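Local structure of avidin-related protein 2 (Gallus gallus, 1WBI) at residues Ala4-Glu12 / Gln56-Phe65. The protein binds biotin and is a chicken relative of avidin, assembled as a tetramer of eight-stranded antiparallel beta-barrels. Sequence-based numbering, arbitrary orientation.
With SO4 (sulfate ion), chain K; SO4 (sulfate ion), chain L; SO4 (sulfate ion), chain M.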
ATOM      1  N   ALA A   4      26.283  18.630 -12.517  1.00 25.28           N
ATOM      2  CA  ALA A   4      25.059  17.804 -12.327  1.00 23.54           C
ATOM      3  C   ALA A   4      24.005  18.576 -11.533  1.00 22.33           C
ATOM      4  O   ALA A   4      24.318  19.309 -10.586  1.00 22.32           O
ATOM      5  CB  ALA A   4      25.389  16.501 -11.626  1.00 24.65           C
ATOM      6  N   ARG A   5      22.748  18.392 -11.924  1.00 21.12           N
ATOM      7  CA  ARG A   5      21.625  19.017 -11.242  1.00 19.32           C
ATOM      8  C   ARG A   5      21.278  18.271  -9.969  1.00 17.78           C
ATOM      9  O   ARG A   5      21.376  17.043  -9.911  1.00 16.79           O
ATOM     10  CB  ARG A   5      20.351  18.958 -12.113  1.00 19.94           C
ATOM     11  CG  ARG A   5      20.114  20.112 -13.016  1.00 22.45           C
ATOM     12  CD  ARG A   5      18.938  19.868 -13.891  1.00 20.39           C
ATOM     13  NE  ARG A   5      17.658  19.816 -13.170  1.00 21.21           N
ATOM     14  CZ  ARG A   5      16.610  20.604 -13.411  1.00 19.26           C
ATOM     15  NH1 ARG A   5      16.662  21.570 -14.325  1.00 19.04           N
ATOM     16  NH2 ARG A   5      15.507  20.460 -12.686  1.00 18.84           N
ATOM     17  N   LYS A   6      20.795  18.997  -8.977  1.00 14.19           N
ATOM     18  CA  LYS A   6      20.154  18.364  -7.816  1.00 14.64           C
ATOM     19  C   LYS A   6      18.979  17.518  -8.296  1.00 14.61           C
ATOM     20  O   LYS A   6      18.252  17.904  -9.206  1.00 13.92           O
ATOM     21  CB  LYS A   6      19.676  19.427  -6.822  1.00 15.28           C
ATOM     22  CG  LYS A   6      20.779  20.215  -6.150  1.00 14.30           C
ATOM     23  CD  LYS A   6      21.699  19.391  -5.262  1.00 14.82           C
ATOM     24  CE  LYS A   6      22.729  20.280  -4.577  1.00 17.67           C
ATOM     25  NZ  LYS A   6      23.420  19.482  -3.510  1.00 15.37           N
ATOM     26  N   CYS A   7      18.783  16.378  -7.665  1.00 13.98           N
ATOM     27  CA  CYS A   7      17.702  15.442  -8.003  1.00 13.83           C
ATOM     28  C   CYS A   7      17.794  14.830  -9.407  1.00 14.21           C
ATOM     29  O   CYS A   7      16.808  14.259  -9.920  1.00 14.85           O
ATOM     30  CB  CYS A   7      16.318  16.050  -7.722  1.00 14.59           C
ATOM     31  SG  CYS A   7      16.001  16.256  -6.014  1.00 17.61           S
ATOM     32  N   SER A   8      18.975  14.877 -10.024  1.00 13.00           N
ATOM     33  CA  SER A   8      19.304  13.874 -11.064  1.00 14.39           C
ATOM     34  C   SER A   8      19.606  12.608 -10.309  1.00 14.99           C
ATOM     35  O   SER A   8      20.375  12.614  -9.353  1.00 16.25           O
ATOM     36  CB  SER A   8      20.529  14.260 -11.889  1.00 14.78           C
ATOM     37  OG  SER A   8      20.850  13.225 -12.803  1.00 16.68           O
ATOM     38  N   LEU A   9      18.957  11.515 -10.658  1.00 14.06           N
ATOM     39  CA  LEU A   9      19.124  10.301  -9.871  1.00 14.59           C
ATOM     40  C   LEU A   9      20.489   9.641 -10.107  1.00 14.37           C
ATOM     41  O   LEU A   9      20.900   8.838  -9.274  1.00 13.78           O
ATOM     42  CB  LEU A   9      18.006   9.322 -10.174  0.50 15.08           C
ATOM     43  CG  LEU A   9      16.669   9.865  -9.671  0.50 16.32           C
ATOM     44  CD1 LEU A   9      15.604   8.923 -10.067  0.50 17.70           C
ATOM     45  CD2 LEU A   9      16.726  10.078  -8.147  0.50 16.57           C
ATOM     46  N   THR A  10      21.166  10.002 -11.189  1.00 14.23           N
ATOM     47  CA  THR A  10      22.552   9.581 -11.422  1.00 14.66           C
ATOM     48  C   THR A  10      23.364   9.710 -10.152  1.00 14.78           C
ATOM     49  O   THR A  10      23.429  10.781  -9.528  1.00 15.17           O
ATOM     50  CB  THR A  10      23.214  10.425 -12.539  1.00 15.41           C
ATOM     51  OG1 THR A  10      22.460  10.285 -13.742  1.00 15.60           O
ATOM     52  CG2 THR A  10      24.675   9.974 -12.798  1.00 16.20           C
ATOM     53  N   GLY A  11      24.041   8.632  -9.794  1.00 14.94           N
ATOM     54  CA  GLY A  11      24.872   8.623  -8.599  1.00 14.29           C
ATOM     55  C   GLY A  11      24.574   7.525  -7.605  1.00 14.01           C
ATOM     56  O   GLY A  11      23.896   6.556  -7.963  1.00 14.12           O
ATOM     57  N   GLU A  12      25.063   7.677  -6.377  1.00 13.81           N
ATOM     58  CA  GLU A  12      25.062   6.648  -5.379  1.00 14.26           C
ATOM     59  C   GLU A  12      24.216   7.092  -4.199  1.00 14.83           C
ATOM     60  O   GLU A  12      24.366   8.216  -3.694  1.00 14.27           O
ATOM     61  CB  GLU A  12      26.506   6.345  -4.915  1.00 15.67           C
ATOM     62  CG  GLU A  12      27.371   5.607  -5.939  1.00 17.39           C
ATOM     63  CD  GLU A  12      27.619   6.415  -7.191  1.00 17.97           C
ATOM     64  OE1 GLU A  12      28.216   7.517  -7.077  1.00 19.94           O
ATOM     65  OE2 GLU A  12      27.208   5.980  -8.265  1.00 18.94           O
ATOM     66  N   GLN A  56      12.497   9.096 -14.369  1.00 10.21           N
ATOM     67  CA  GLN A  56      12.192  10.290 -13.557  1.00 10.35           C
ATOM     68  C   GLN A  56      11.680  11.392 -14.452  1.00 11.54           C
ATOM     69  O   GLN A  56      12.013  11.453 -15.660  1.00 11.81           O
ATOM     70  CB  GLN A  56      13.388  10.813 -12.744  1.00 10.81           C
ATOM     71  CG  GLN A  56      14.538  11.355 -13.592  1.00 12.54           C
ATOM     72  CD  GLN A  56      15.561  12.086 -12.770  1.00 10.56           C
ATOM     73  OE1 GLN A  56      16.677  11.567 -12.596  1.00 14.97           O
ATOM     74  NE2 GLN A  56      15.236  13.282 -12.281  1.00 12.48           N
ATOM     75  N   HIS A  57      10.952  12.316 -13.835  1.00 11.55           N
ATOM     76  CA  HIS A  57      10.699  13.624 -14.452  1.00 12.51           C
ATOM     77  C   HIS A  57      11.989  14.447 -14.440  1.00 13.92           C
ATOM     78  O   HIS A  57      12.734  14.403 -13.494  1.00 14.75           O
ATOM     79  CB  HIS A  57       9.557  14.333 -13.730  1.00 12.42           C
ATOM     80  CG  HIS A  57       8.231  13.738 -14.034  1.00 11.38           C
ATOM     81  ND1 HIS A  57       7.418  14.219 -15.042  1.00 12.42           N
ATOM     82  CD2 HIS A  57       7.550  12.710 -13.461  1.00 12.82           C
ATOM     83  CE1 HIS A  57       6.323  13.476 -15.098  1.00 12.65           C
ATOM     84  NE2 HIS A  57       6.362  12.581 -14.135  1.00 13.52           N
ATOM     85  N   LYS A  58      12.214  15.212 -15.499  1.00 15.38           N
ATOM     86  CA  LYS A  58      13.480  15.935 -15.636  1.00 16.31           C
ATOM     87  C   LYS A  58      13.470  17.407 -15.299  1.00 16.75           C
ATOM     88  O   LYS A  58      14.478  17.901 -14.803  1.00 18.05           O
ATOM     89  CB  LYS A  58      14.020  15.772 -17.034  1.00 18.19           C
ATOM     90  CG  LYS A  58      14.320  14.350 -17.437  1.00 23.43           C
ATOM     91  CD  LYS A  58      15.785  14.007 -17.441  1.00 27.87           C
ATOM     92  CE  LYS A  58      16.577  14.754 -18.467  1.00 29.69           C
ATOM     93  NZ  LYS A  58      17.992  14.266 -18.482  1.00 28.65           N
ATOM     94  N   ARG A  59      12.390  18.117 -15.585  1.00 15.15           N
ATOM     95  CA  ARG A  59      12.370  19.576 -15.435  1.00 15.90           C
ATOM     96  C   ARG A  59      12.094  20.048 -14.036  1.00 15.59           C
ATOM     97  O   ARG A  59      12.569  21.100 -13.617  1.00 16.19           O
ATOM     98  CB  ARG A  59      11.356  20.174 -16.397  1.00 15.60           C
ATOM     99  CG  ARG A  59      11.876  20.223 -17.790  1.00 18.05           C
ATOM    100  CD  ARG A  59      10.793  20.681 -18.727  1.00 16.98           C
ATOM    101  NE  ARG A  59       9.943  19.559 -19.057  1.00 18.75           N
ATOM    102  CZ  ARG A  59       8.840  19.668 -19.785  1.00 22.98           C
ATOM    103  NH1 ARG A  59       8.410  20.850 -20.195  1.00 22.44           N
ATOM    104  NH2 ARG A  59       8.141  18.581 -20.078  1.00 22.66           N
ATOM    105  N   ALA A  60      11.280  19.297 -13.298  1.00 14.71           N
ATOM    106  CA  ALA A  60      10.824  19.750 -11.997  1.00 14.39           C
ATOM    107  C   ALA A  60      11.987  19.957 -11.028  1.00 12.86           C
ATOM    108  O   ALA A  60      12.924  19.180 -11.043  1.00 14.17           O
ATOM    109  CB  ALA A  60       9.835  18.728 -11.436  1.00 14.21           C
ATOM    110  N   SER A  61      11.927  20.987 -10.188  1.00 13.91           N
ATOM    111  CA  SER A  61      12.966  21.184  -9.176  1.00 13.55           C
ATOM    112  C   SER A  61      12.993  20.037  -8.163  1.00 13.66           C
ATOM    113  O   SER A  61      14.091  19.716  -7.657  1.00 13.54           O
ATOM    114  CB  SER A  61      12.773  22.496  -8.429  1.00 13.28           C
ATOM    115  OG  SER A  61      11.601  22.497  -7.707  1.00 19.41           O
ATOM    116  N   GLN A  62      11.832  19.418  -7.916  1.00 12.76           N
ATOM    117  CA  GLN A  62      11.674  18.296  -6.951  1.00 11.20           C
ATOM    118  C   GLN A  62      10.881  17.193  -7.640  1.00  9.52           C
ATOM    119  O   GLN A  62       9.682  17.050  -7.405  1.00 10.30           O
ATOM    120  CB  GLN A  62      11.028  18.772  -5.646  1.00 10.56           C
ATOM    121  CG  GLN A  62      11.869  19.817  -4.932  1.00 11.66           C
ATOM    122  CD  GLN A  62      11.363  20.237  -3.556  1.00 10.48           C
ATOM    123  OE1 GLN A  62      12.074  20.111  -2.566  1.00 12.92           O
ATOM    124  NE2 GLN A  62      10.106  20.712  -3.484  1.00 11.41           N
ATOM    125  N   PRO A  63      11.541  16.437  -8.543  1.00 10.82           N
ATOM    126  CA  PRO A  63      10.842  15.522  -9.447  1.00 10.08           C
ATOM    127  C   PRO A  63      10.325  14.247  -8.808  1.00 10.54           C
ATOM    128  O   PRO A  63      10.918  13.767  -7.838  1.00  9.91           O
ATOM    129  CB  PRO A  63      11.906  15.174 -10.488  1.00 10.68           C
ATOM    130  CG  PRO A  63      13.197  15.247  -9.686  1.00 10.47           C
ATOM    131  CD  PRO A  63      12.984  16.472  -8.830  1.00 10.91           C
ATOM    132  N   THR A  64       9.227  13.713  -9.326  1.00 10.33           N
ATOM    133  CA  THR A  64       8.830  12.352  -9.032  1.00  9.01           C
ATOM    134  C   THR A  64       9.563  11.381  -9.943  1.00  9.99           C
ATOM    135  O   THR A  64      10.072  11.760 -11.036  1.00 10.24           O
ATOM    136  CB  THR A  64       7.282  12.116  -9.096  1.00  9.25           C
ATOM    137  OG1 THR A  64       6.835  12.156 -10.468  1.00 10.46           O
ATOM    138  CG2 THR A  64       6.545  13.136  -8.288  1.00  7.78           C
ATOM    139  N   PHE A  65       9.583  10.119  -9.524  1.00  8.36           N
ATOM    140  CA  PHE A  65      10.266   9.068 -10.267  1.00  9.20           C
ATOM    141  C   PHE A  65       9.772   7.709  -9.819  1.00  8.19           C
ATOM    142  O   PHE A  65       9.162   7.573  -8.763  1.00  8.66           O
ATOM    143  CB  PHE A  65      11.787   9.179 -10.038  1.00 10.24           C
ATOM    144  CG  PHE A  65      12.173   8.931  -8.595  1.00  9.41           C
ATOM    145  CD1 PHE A  65      12.366   7.634  -8.138  1.00 11.59           C
ATOM    146  CD2 PHE A  65      12.213   9.961  -7.671  1.00  9.89           C
ATOM    147  CE1 PHE A  65      12.639   7.375  -6.792  1.00 11.70           C
ATOM    148  CE2 PHE A  65      12.452   9.715  -6.321  1.00 12.15           C
ATOM    149  CZ  PHE A  65      12.672   8.423  -5.876  1.00 11.01           C
TER
HETATM  150  S   SO4 K1125       9.479  15.985 -17.753  1.00 16.38           S
HETATM  151  O1  SO4 K1125       8.308  16.153 -16.880  1.00 20.06           O
HETATM  152  O2  SO4 K1125      10.424  17.052 -17.473  1.00 18.42           O
HETATM  153  O3  SO4 K1125       8.940  16.036 -19.118  1.00 19.28           O
HETATM  154  O4  SO4 K1125      10.122  14.708 -17.509  1.00 19.24           O
HETATM  155  S   SO4 L1126       9.037  23.662  -9.910  0.70 28.71           S
HETATM  156  O1  SO4 L1126       8.134  23.084  -8.920  0.70 32.60           O
HETATM  157  O2  SO4 L1126      10.029  24.477  -9.201  0.70 28.79           O
HETATM  158  O3  SO4 L1126       9.684  22.580 -10.621  0.70 24.21           O
HETATM  159  O4  SO4 L1126       8.228  24.502 -10.782  0.70 32.91           O
HETATM  160  S   SO4 M1127       5.616  19.828 -22.393  0.70 23.13           S
HETATM  161  O1  SO4 M1127       6.160  19.001 -23.465  0.70 28.46           O
HETATM  162  O2  SO4 M1127       6.609  20.909 -22.218  0.70 20.31           O
HETATM  163  O3  SO4 M1127       4.296  20.313 -22.751  0.70 24.33           O
HETATM  164  O4  SO4 M1127       5.487  18.998 -21.190  0.70 25.79           O
HETATM  165  O   HOH W   1      16.017  19.453  -9.778  1.00 16.14           O
HETATM  166  O   HOH W   2      18.443  13.434 -14.384  1.00 28.66           O
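The side-chain amide of Gln56 reaches across to the backbone around Ser8 and bonds through both of its ends. Its OE1 accepts from Leu9 N at 3.0 Å, nearly straight at 161°, while NE2 donates to Cys7 O at 3.0 Å, lying in the plane of that carbonyl. NE2 gives a second bond to His57 O, so three backbone groups fix the rotation of the amide. With an alanine here, Cys7 O and Leu9 N would probably lose their mates across the contact, and His57 O its side-chain donor. In the avidin barrel, this contact joins the segment leading into strand 11-15 to the connection between neighbouring strands 50-56 and 64-70, with the Phe65 side chain about 12 Å from a bound biotin. Nearer solvent, the Arg5 chain bends at chi3 (67°) and brings NH2 to Arg59 O at 3.1 Å, approaching from above the carbonyl plane; a water accepts from the same nitrogen and lies within hydrogen-bonding reach of Lys6 O and Ser61 O. Apolar contacts lie deeper: Cys7 CB, beside the disulfide to Cys84, meets Pro63 CD at 3.5 Å, and in one of its two conformers Leu9 places CD1 3.7 Å from Phe65 CG, oblique to the ring, with Leu94 touching both side chains.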